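Local coordinates for coat protein (Sulfolobus turreted icosahedral virus, PDB 2BBD) that forms the major building block of the viral capsid, probably through a double beta-barrel subunit related to those of bacterial and eukaryotic viruses, at residues V216-P230 with V263-F275. Residues are numbered along the deposited sequence; the frame is centred on the assembly and turned at random.
Sequences VYVINSTSGINNTDP and VAPYSGASAIIDF
The hydroxyl of S267 is held by one bond across the contact and one within its own loop: OG donates to I225 O at 2.9 Å, tilted from the carbonyl plane, and accepts from A269 N at 3.1 Å, closing an ST turn. With chi1 at 74°, OG sits between the backbone N and carbonyl carbon of S267, where it meets I225 O and the A269 amide together. The methyl of A269 abuts the carboxamide of N227, with CB 3.2 Å from OD1 and 3.4 Å from ND2 of N227, while the P230 ring lies against A269 and the G268 carbonyl. ND2 of N227 donates to V218 O and G224 O, both close to its amide plane, though it stands above the carbonyl plane of V218 and in that of G224; OD1 accepts from D229 N on a lone pair, an Asx turn. At its edge, the Y266 ring receives I225 CD1, 4.0 Å from CE2. A water links N226 OD1 to Y266 O. The strands carrying V216 and A271 run antiparallel, their local N-to-C directions 157° apart. V216 N donates to A271 O at 2.8 Å, nearly straight at 175°, A271 N returns a bond to V216 O, and V218 N reaches A269 O at 3.0 Å. Paired backbone bonds thus hold the sheet edge, and the N227 amide and S267 hydroxyl bond to backbone N-H and C=O groups of its loops.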
ATOM      1  N   VAL A 216      -2.365   9.466  -0.268  1.00 23.39           N
ATOM      2  CA  VAL A 216      -3.409   9.973  -1.131  1.00 22.46           C
ATOM      3  C   VAL A 216      -2.826  10.417  -2.454  1.00 22.60           C
ATOM      4  O   VAL A 216      -1.828  11.134  -2.486  1.00 22.26           O
ATOM      5  CB  VAL A 216      -4.125  11.197  -0.517  1.00 23.53           C
ATOM      6  CG1 VAL A 216      -5.227  11.678  -1.472  1.00 20.28           C
ATOM      7  CG2 VAL A 216      -4.689  10.846   0.858  1.00 23.11           C
ATOM      8  N   TYR A 217      -3.438   9.971  -3.544  1.00 22.12           N
ATOM      9  CA  TYR A 217      -3.005  10.403  -4.859  1.00 22.97           C
ATOM     10  C   TYR A 217      -4.243  10.644  -5.696  1.00 22.61           C
ATOM     11  O   TYR A 217      -5.281  10.021  -5.484  1.00 23.35           O
ATOM     12  CB  TYR A 217      -2.053   9.408  -5.533  1.00 23.80           C
ATOM     13  CG  TYR A 217      -2.579   8.011  -5.728  1.00 22.62           C
ATOM     14  CD1 TYR A 217      -2.560   7.089  -4.686  1.00 22.44           C
ATOM     15  CD2 TYR A 217      -3.039   7.591  -6.973  1.00 22.78           C
ATOM     16  CE1 TYR A 217      -2.977   5.773  -4.878  1.00 24.24           C
ATOM     17  CE2 TYR A 217      -3.464   6.270  -7.181  1.00 25.12           C
ATOM     18  CZ  TYR A 217      -3.426   5.366  -6.127  1.00 25.02           C
ATOM     19  OH  TYR A 217      -3.822   4.056  -6.319  1.00 25.97           O
ATOM     20  N   VAL A 218      -4.126  11.577  -6.630  1.00 23.27           N
ATOM     21  CA  VAL A 218      -5.245  11.971  -7.466  1.00 24.31           C
ATOM     22  C   VAL A 218      -4.978  11.790  -8.959  1.00 23.38           C
ATOM     23  O   VAL A 218      -3.894  12.080  -9.449  1.00 22.70           O
ATOM     24  CB  VAL A 218      -5.601  13.445  -7.158  1.00 25.15           C
ATOM     25  CG1 VAL A 218      -6.822  13.855  -7.911  1.00 27.41           C
ATOM     26  CG2 VAL A 218      -5.823  13.606  -5.657  1.00 24.76           C
ATOM     27  N   ILE A 219      -5.984  11.311  -9.678  1.00 24.10           N
ATOM     28  CA  ILE A 219      -5.844  11.080 -11.107  1.00 24.39           C
ATOM     29  C   ILE A 219      -6.670  12.052 -11.943  1.00 25.27           C
ATOM     30  O   ILE A 219      -7.883  12.192 -11.755  1.00 25.62           O
ATOM     31  CB  ILE A 219      -6.285   9.643 -11.491  1.00 24.62           C
ATOM     32  CG1 ILE A 219      -5.463   8.604 -10.724  1.00 23.99           C
ATOM     33  CG2 ILE A 219      -6.134   9.443 -12.995  1.00 23.56           C
ATOM     34  CD1 ILE A 219      -3.968   8.651 -10.978  1.00 26.02           C
ATOM     35  N   ASN A 220      -5.994  12.709 -12.877  1.00 25.66           N
ATOM     36  CA  ASN A 220      -6.614  13.663 -13.796  1.00 26.36           C
ATOM     37  C   ASN A 220      -6.848  12.874 -15.095  1.00 26.70           C
ATOM     38  O   ASN A 220      -5.953  12.164 -15.558  1.00 23.61           O
ATOM     39  CB  ASN A 220      -5.648  14.839 -14.013  1.00 23.35           C
ATOM     40  CG  ASN A 220      -6.155  15.857 -15.018  1.00 26.30           C
ATOM     41  OD1 ASN A 220      -6.248  15.579 -16.215  1.00 25.78           O
ATOM     42  ND2 ASN A 220      -6.467  17.057 -14.534  1.00 26.85           N
ATOM     43  N   SER A 221      -8.044  12.994 -15.671  1.00 27.80           N
ATOM     44  CA  SER A 221      -8.390  12.260 -16.895  1.00 29.66           C
ATOM     45  C   SER A 221      -7.507  12.558 -18.106  1.00 28.58           C
ATOM     46  O   SER A 221      -7.504  11.800 -19.072  1.00 29.84           O
ATOM     47  CB  SER A 221      -9.854  12.508 -17.275  1.00 29.89           C
ATOM     48  OG  SER A 221     -10.036  13.816 -17.794  1.00 31.96           O
ATOM     49  N   THR A 222      -6.756  13.652 -18.060  1.00 29.06           N
ATOM     50  CA  THR A 222      -5.875  14.010 -19.173  1.00 29.58           C
ATOM     51  C   THR A 222      -4.403  13.730 -18.877  1.00 28.43           C
ATOM     52  O   THR A 222      -3.709  13.094 -19.666  1.00 28.81           O
ATOM     53  CB  THR A 222      -6.002  15.517 -19.544  1.00 32.69           C
ATOM     54  OG1 THR A 222      -7.279  15.760 -20.146  1.00 34.69           O
ATOM     55  CG2 THR A 222      -4.908  15.928 -20.516  1.00 31.61           C
ATOM     56  N   SER A 223      -3.933  14.208 -17.733  1.00 27.22           N
ATOM     57  CA  SER A 223      -2.538  14.040 -17.359  1.00 26.74           C
ATOM     58  C   SER A 223      -2.274  12.878 -16.409  1.00 26.55           C
ATOM     59  O   SER A 223      -1.135  12.662 -16.004  1.00 27.38           O
ATOM     60  CB  SER A 223      -2.037  15.329 -16.721  1.00 27.02           C
ATOM     61  OG  SER A 223      -2.839  15.639 -15.604  1.00 27.16           O
ATOM     62  N   GLY A 224      -3.320  12.137 -16.047  1.00 26.54           N
ATOM     63  CA  GLY A 224      -3.141  11.015 -15.137  1.00 24.14           C
ATOM     64  C   GLY A 224      -2.704  11.445 -13.746  1.00 24.72           C
ATOM     65  O   GLY A 224      -3.244  12.402 -13.177  1.00 25.11           O
ATOM     66  N   ILE A 225      -1.711  10.750 -13.200  1.00 23.08           N
ATOM     67  CA  ILE A 225      -1.208  11.059 -11.866  1.00 22.50           C
ATOM     68  C   ILE A 225      -0.180  12.201 -11.881  1.00 21.88           C
ATOM     69  O   ILE A 225       0.226  12.693 -10.833  1.00 22.10           O
ATOM     70  CB  ILE A 225      -0.574   9.796 -11.222  1.00 21.57           C
ATOM     71  CG1 ILE A 225      -0.498   9.953  -9.703  1.00 22.66           C
ATOM     72  CG2 ILE A 225       0.824   9.567 -11.797  1.00 21.84           C
ATOM     73  CD1 ILE A 225      -0.163   8.650  -8.980  1.00 23.94           C
ATOM     74  N   ASN A 226       0.249  12.613 -13.070  1.00 23.75           N
ATOM     75  CA  ASN A 226       1.220  13.704 -13.173  1.00 25.96           C
ATOM     76  C   ASN A 226       0.478  15.017 -13.357  1.00 25.82           C
ATOM     77  O   ASN A 226       0.439  15.571 -14.449  1.00 28.23           O
ATOM     78  CB  ASN A 226       2.168  13.471 -14.350  1.00 27.14           C
ATOM     79  CG  ASN A 226       2.979  12.211 -14.186  1.00 33.01           C
ATOM     80  OD1 ASN A 226       3.686  12.042 -13.190  1.00 34.04           O
ATOM     81  ND2 ASN A 226       2.873  11.310 -15.151  1.00 35.83           N
ATOM     82  N   ASN A 227      -0.113  15.497 -12.269  1.00 27.00           N
ATOM     83  CA  ASN A 227      -0.884  16.732 -12.281  1.00 25.47           C
ATOM     84  C   ASN A 227      -0.628  17.448 -10.962  1.00 27.19           C
ATOM     85  O   ASN A 227      -0.019  16.891 -10.055  1.00 26.99           O
ATOM     86  CB  ASN A 227      -2.369  16.400 -12.392  1.00 22.96           C
ATOM     87  CG  ASN A 227      -2.908  15.729 -11.127  1.00 25.31           C
ATOM     88  OD1 ASN A 227      -3.095  16.380 -10.094  1.00 28.03           O
ATOM     89  ND2 ASN A 227      -3.135  14.421 -11.199  1.00 20.39           N
ATOM     90  N   THR A 228      -1.105  18.681 -10.856  1.00 28.06           N
ATOM     91  CA  THR A 228      -0.944  19.455  -9.640  1.00 29.36           C
ATOM     92  C   THR A 228      -2.310  19.986  -9.242  1.00 29.48           C
ATOM     93  O   THR A 228      -2.446  21.150  -8.869  1.00 29.76           O
ATOM     94  CB  THR A 228       0.022  20.644  -9.848  1.00 30.40           C
ATOM     95  OG1 THR A 228      -0.324  21.340 -11.053  1.00 34.37           O
ATOM     96  CG2 THR A 228       1.461  20.159  -9.939  1.00 31.93           C
ATOM     97  N   ASP A 229      -3.323  19.126  -9.330  1.00 28.94           N
ATOM     98  CA  ASP A 229      -4.690  19.515  -8.995  1.00 29.49           C
ATOM     99  C   ASP A 229      -4.967  19.669  -7.506  1.00 28.88           C
ATOM    100  O   ASP A 229      -5.765  20.517  -7.109  1.00 28.74           O
ATOM    101  CB  ASP A 229      -5.701  18.524  -9.580  1.00 29.30           C
ATOM    102  CG  ASP A 229      -5.762  18.577 -11.094  1.00 31.59           C
ATOM    103  OD1 ASP A 229      -5.410  19.628 -11.679  1.00 33.42           O
ATOM    104  OD2 ASP A 229      -6.175  17.571 -11.703  1.00 32.49           O
ATOM    105  N   PRO A 230      -4.332  18.845  -6.658  1.00 30.18           N
ATOM    106  CA  PRO A 230      -4.635  19.028  -5.236  1.00 29.67           C
ATOM    107  C   PRO A 230      -3.940  20.257  -4.667  1.00 29.80           C
ATOM    108  O   PRO A 230      -2.762  20.478  -4.922  1.00 30.02           O
ATOM    109  CB  PRO A 230      -4.160  17.714  -4.606  1.00 29.89           C
ATOM    110  CG  PRO A 230      -3.034  17.294  -5.483  1.00 29.95           C
ATOM    111  CD  PRO A 230      -3.505  17.642  -6.882  1.00 30.29           C
ATOM    112  N   VAL A 263      12.914  12.421   0.365  1.00 27.57           N
ATOM    113  CA  VAL A 263      12.773  12.236  -1.066  1.00 27.55           C
ATOM    114  C   VAL A 263      11.700  13.193  -1.575  1.00 27.09           C
ATOM    115  O   VAL A 263      10.762  13.533  -0.850  1.00 27.02           O
ATOM    116  CB  VAL A 263      12.386  10.759  -1.404  1.00 26.20           C
ATOM    117  CG1 VAL A 263      10.991  10.459  -0.908  1.00 24.84           C
ATOM    118  CG2 VAL A 263      12.494  10.517  -2.895  1.00 24.57           C
ATOM    119  N   ALA A 264      11.859  13.643  -2.815  1.00 27.15           N
ATOM    120  CA  ALA A 264      10.903  14.548  -3.429  1.00 25.92           C
ATOM    121  C   ALA A 264       9.608  13.769  -3.680  1.00 27.07           C
ATOM    122  O   ALA A 264       9.604  12.537  -3.641  1.00 27.41           O
ATOM    123  CB  ALA A 264      11.464  15.084  -4.743  1.00 25.24           C
ATOM    124  N   PRO A 265       8.497  14.478  -3.946  1.00 25.85           N
ATOM    125  CA  PRO A 265       7.188  13.857  -4.202  1.00 25.36           C
ATOM    126  C   PRO A 265       7.190  12.914  -5.404  1.00 24.17           C
ATOM    127  O   PRO A 265       7.870  13.167  -6.396  1.00 25.54           O
ATOM    128  CB  PRO A 265       6.268  15.058  -4.452  1.00 25.34           C
ATOM    129  CG  PRO A 265       6.960  16.192  -3.749  1.00 28.33           C
ATOM    130  CD  PRO A 265       8.410  15.943  -4.068  1.00 26.45           C
ATOM    131  N   TYR A 266       6.418  11.835  -5.311  1.00 22.62           N
ATOM    132  CA  TYR A 266       6.305  10.879  -6.409  1.00 22.77           C
ATOM    133  C   TYR A 266       5.779  11.643  -7.630  1.00 22.26           C
ATOM    134  O   TYR A 266       6.167  11.382  -8.769  1.00 22.60           O
ATOM    135  CB  TYR A 266       5.344   9.756  -6.020  1.00 21.08           C
ATOM    136  CG  TYR A 266       5.138   8.754  -7.112  1.00 21.70           C
ATOM    137  CD1 TYR A 266       6.110   7.793  -7.402  1.00 19.85           C
ATOM    138  CD2 TYR A 266       3.976   8.780  -7.884  1.00 20.03           C
ATOM    139  CE1 TYR A 266       5.922   6.881  -8.437  1.00 21.31           C
ATOM    140  CE2 TYR A 266       3.784   7.875  -8.915  1.00 22.93           C
ATOM    141  CZ  TYR A 266       4.757   6.928  -9.185  1.00 21.43           C
ATOM    142  OH  TYR A 266       4.541   6.033 -10.204  1.00 25.13           O
ATOM    143  N   SER A 267       4.874  12.584  -7.378  1.00 22.27           N
ATOM    144  CA  SER A 267       4.336  13.453  -8.416  1.00 22.38           C
ATOM    145  C   SER A 267       3.673  14.614  -7.694  1.00 23.65           C
ATOM    146  O   SER A 267       3.627  14.638  -6.463  1.00 25.35           O
ATOM    147  CB  SER A 267       3.312  12.744  -9.308  1.00 21.41           C
ATOM    148  OG  SER A 267       2.078  12.563  -8.638  1.00 22.64           O
ATOM    149  N   GLY A 268       3.165  15.577  -8.447  1.00 24.49           N
ATOM    150  CA  GLY A 268       2.509  16.699  -7.811  1.00 25.21           C
ATOM    151  C   GLY A 268       1.147  16.321  -7.263  1.00 25.61           C
ATOM    152  O   GLY A 268       0.501  17.136  -6.619  1.00 27.48           O
ATOM    153  N   ALA A 269       0.699  15.088  -7.492  1.00 26.24           N
ATOM    154  CA  ALA A 269      -0.627  14.695  -7.014  1.00 25.85           C
ATOM    155  C   ALA A 269      -0.649  13.608  -5.956  1.00 26.28           C
ATOM    156  O   ALA A 269      -1.690  12.985  -5.726  1.00 24.33           O
ATOM    157  CB  ALA A 269      -1.504  14.281  -8.201  1.00 27.96           C
ATOM    158  N   SER A 270       0.487  13.389  -5.299  1.00 25.90           N
ATOM    159  CA  SER A 270       0.579  12.359  -4.271  1.00 26.62           C
ATOM    160  C   SER A 270       1.161  12.909  -2.974  1.00 26.46           C
ATOM    161  O   SER A 270       2.091  13.711  -3.002  1.00 25.78           O
ATOM    162  CB  SER A 270       1.472  11.213  -4.755  1.00 25.69           C
ATOM    163  OG  SER A 270       2.819  11.648  -4.890  1.00 24.66           O
ATOM    164  N   ALA A 271       0.615  12.461  -1.848  1.00 24.73           N
ATOM    165  CA  ALA A 271       1.107  12.885  -0.539  1.00 24.92           C
ATOM    166  C   ALA A 271       0.738  11.888   0.561  1.00 25.28           C
ATOM    167  O   ALA A 271      -0.243  11.148   0.457  1.00 25.35           O
ATOM    168  CB  ALA A 271       0.569  14.286  -0.193  1.00 25.81           C
ATOM    169  N   ILE A 272       1.547  11.863   1.614  1.00 26.03           N
ATOM    170  CA  ILE A 272       1.299  10.980   2.741  1.00 25.84           C
ATOM    171  C   ILE A 272       1.011  11.760   4.018  1.00 27.27           C
ATOM    172  O   ILE A 272       1.690  12.740   4.333  1.00 26.24           O
ATOM    173  CB  ILE A 272       2.495  10.063   3.005  1.00 25.15           C
ATOM    174  CG1 ILE A 272       2.648   9.057   1.850  1.00 28.22           C
ATOM    175  CG2 ILE A 272       2.308   9.360   4.341  1.00 26.90           C
ATOM    176  CD1 ILE A 272       3.898   8.201   1.927  1.00 23.92           C
ATOM    177  N   ILE A 273      -0.007  11.317   4.745  1.00 28.84           N
ATOM    178  CA  ILE A 273      -0.380  11.932   6.009  1.00 30.65           C
ATOM    179  C   ILE A 273       0.008  11.009   7.148  1.00 31.87           C
ATOM    180  O   ILE A 273      -0.638   9.982   7.360  1.00 31.90           O
ATOM    181  CB  ILE A 273      -1.909  12.164   6.141  1.00 30.36           C
ATOM    182  CG1 ILE A 273      -2.388  13.197   5.127  1.00 30.10           C
ATOM    183  CG2 ILE A 273      -2.244  12.590   7.563  1.00 30.19           C
ATOM    184  CD1 ILE A 273      -2.582  12.631   3.743  1.00 30.19           C
ATOM    185  N   ASP A 274       1.065  11.358   7.872  1.00 34.13           N
ATOM    186  CA  ASP A 274       1.468  10.558   9.019  1.00 34.76           C
ATOM    187  C   ASP A 274       0.685  11.114  10.197  1.00 34.74           C
ATOM    188  O   ASP A 274       1.015  12.170  10.736  1.00 34.35           O
ATOM    189  CB  ASP A 274       2.973  10.670   9.271  1.00 37.38           C
ATOM    190  CG  ASP A 274       3.794   9.962   8.209  1.00 36.64           C
ATOM    191  OD1 ASP A 274       4.153  10.594   7.198  1.00 38.74           O
ATOM    192  OD2 ASP A 274       4.066   8.760   8.382  1.00 40.40           O
ATOM    193  N   PHE A 275      -0.364  10.396  10.578  1.00 34.56           N
ATOM    194  CA  PHE A 275      -1.239  10.811  11.663  1.00 35.50           C
ATOM    195  C   PHE A 275      -0.569  11.173  12.987  1.00 37.35           C
ATOM    196  O   PHE A 275      -0.980  12.138  13.630  1.00 37.28           O
ATOM    197  CB  PHE A 275      -2.319   9.749  11.872  1.00 34.26           C
ATOM    198  CG  PHE A 275      -3.210   9.558  10.669  1.00 35.06           C
ATOM    199  CD1 PHE A 275      -4.083  10.565  10.269  1.00 34.65           C
ATOM    200  CD2 PHE A 275      -3.146   8.386   9.914  1.00 36.02           C
ATOM    201  CE1 PHE A 275      -4.888  10.414   9.128  1.00 35.03           C
ATOM    202  CE2 PHE A 275      -3.937   8.220   8.776  1.00 33.48           C
ATOM    203  CZ  PHE A 275      -4.813   9.241   8.381  1.00 34.58           C
TER
HETATM  204  O   HOH W   1       6.045  11.900 -11.342  1.00 38.99           O
HETATM  205  O   HOH W   2       3.034  15.782 -11.215  1.00 36.14           O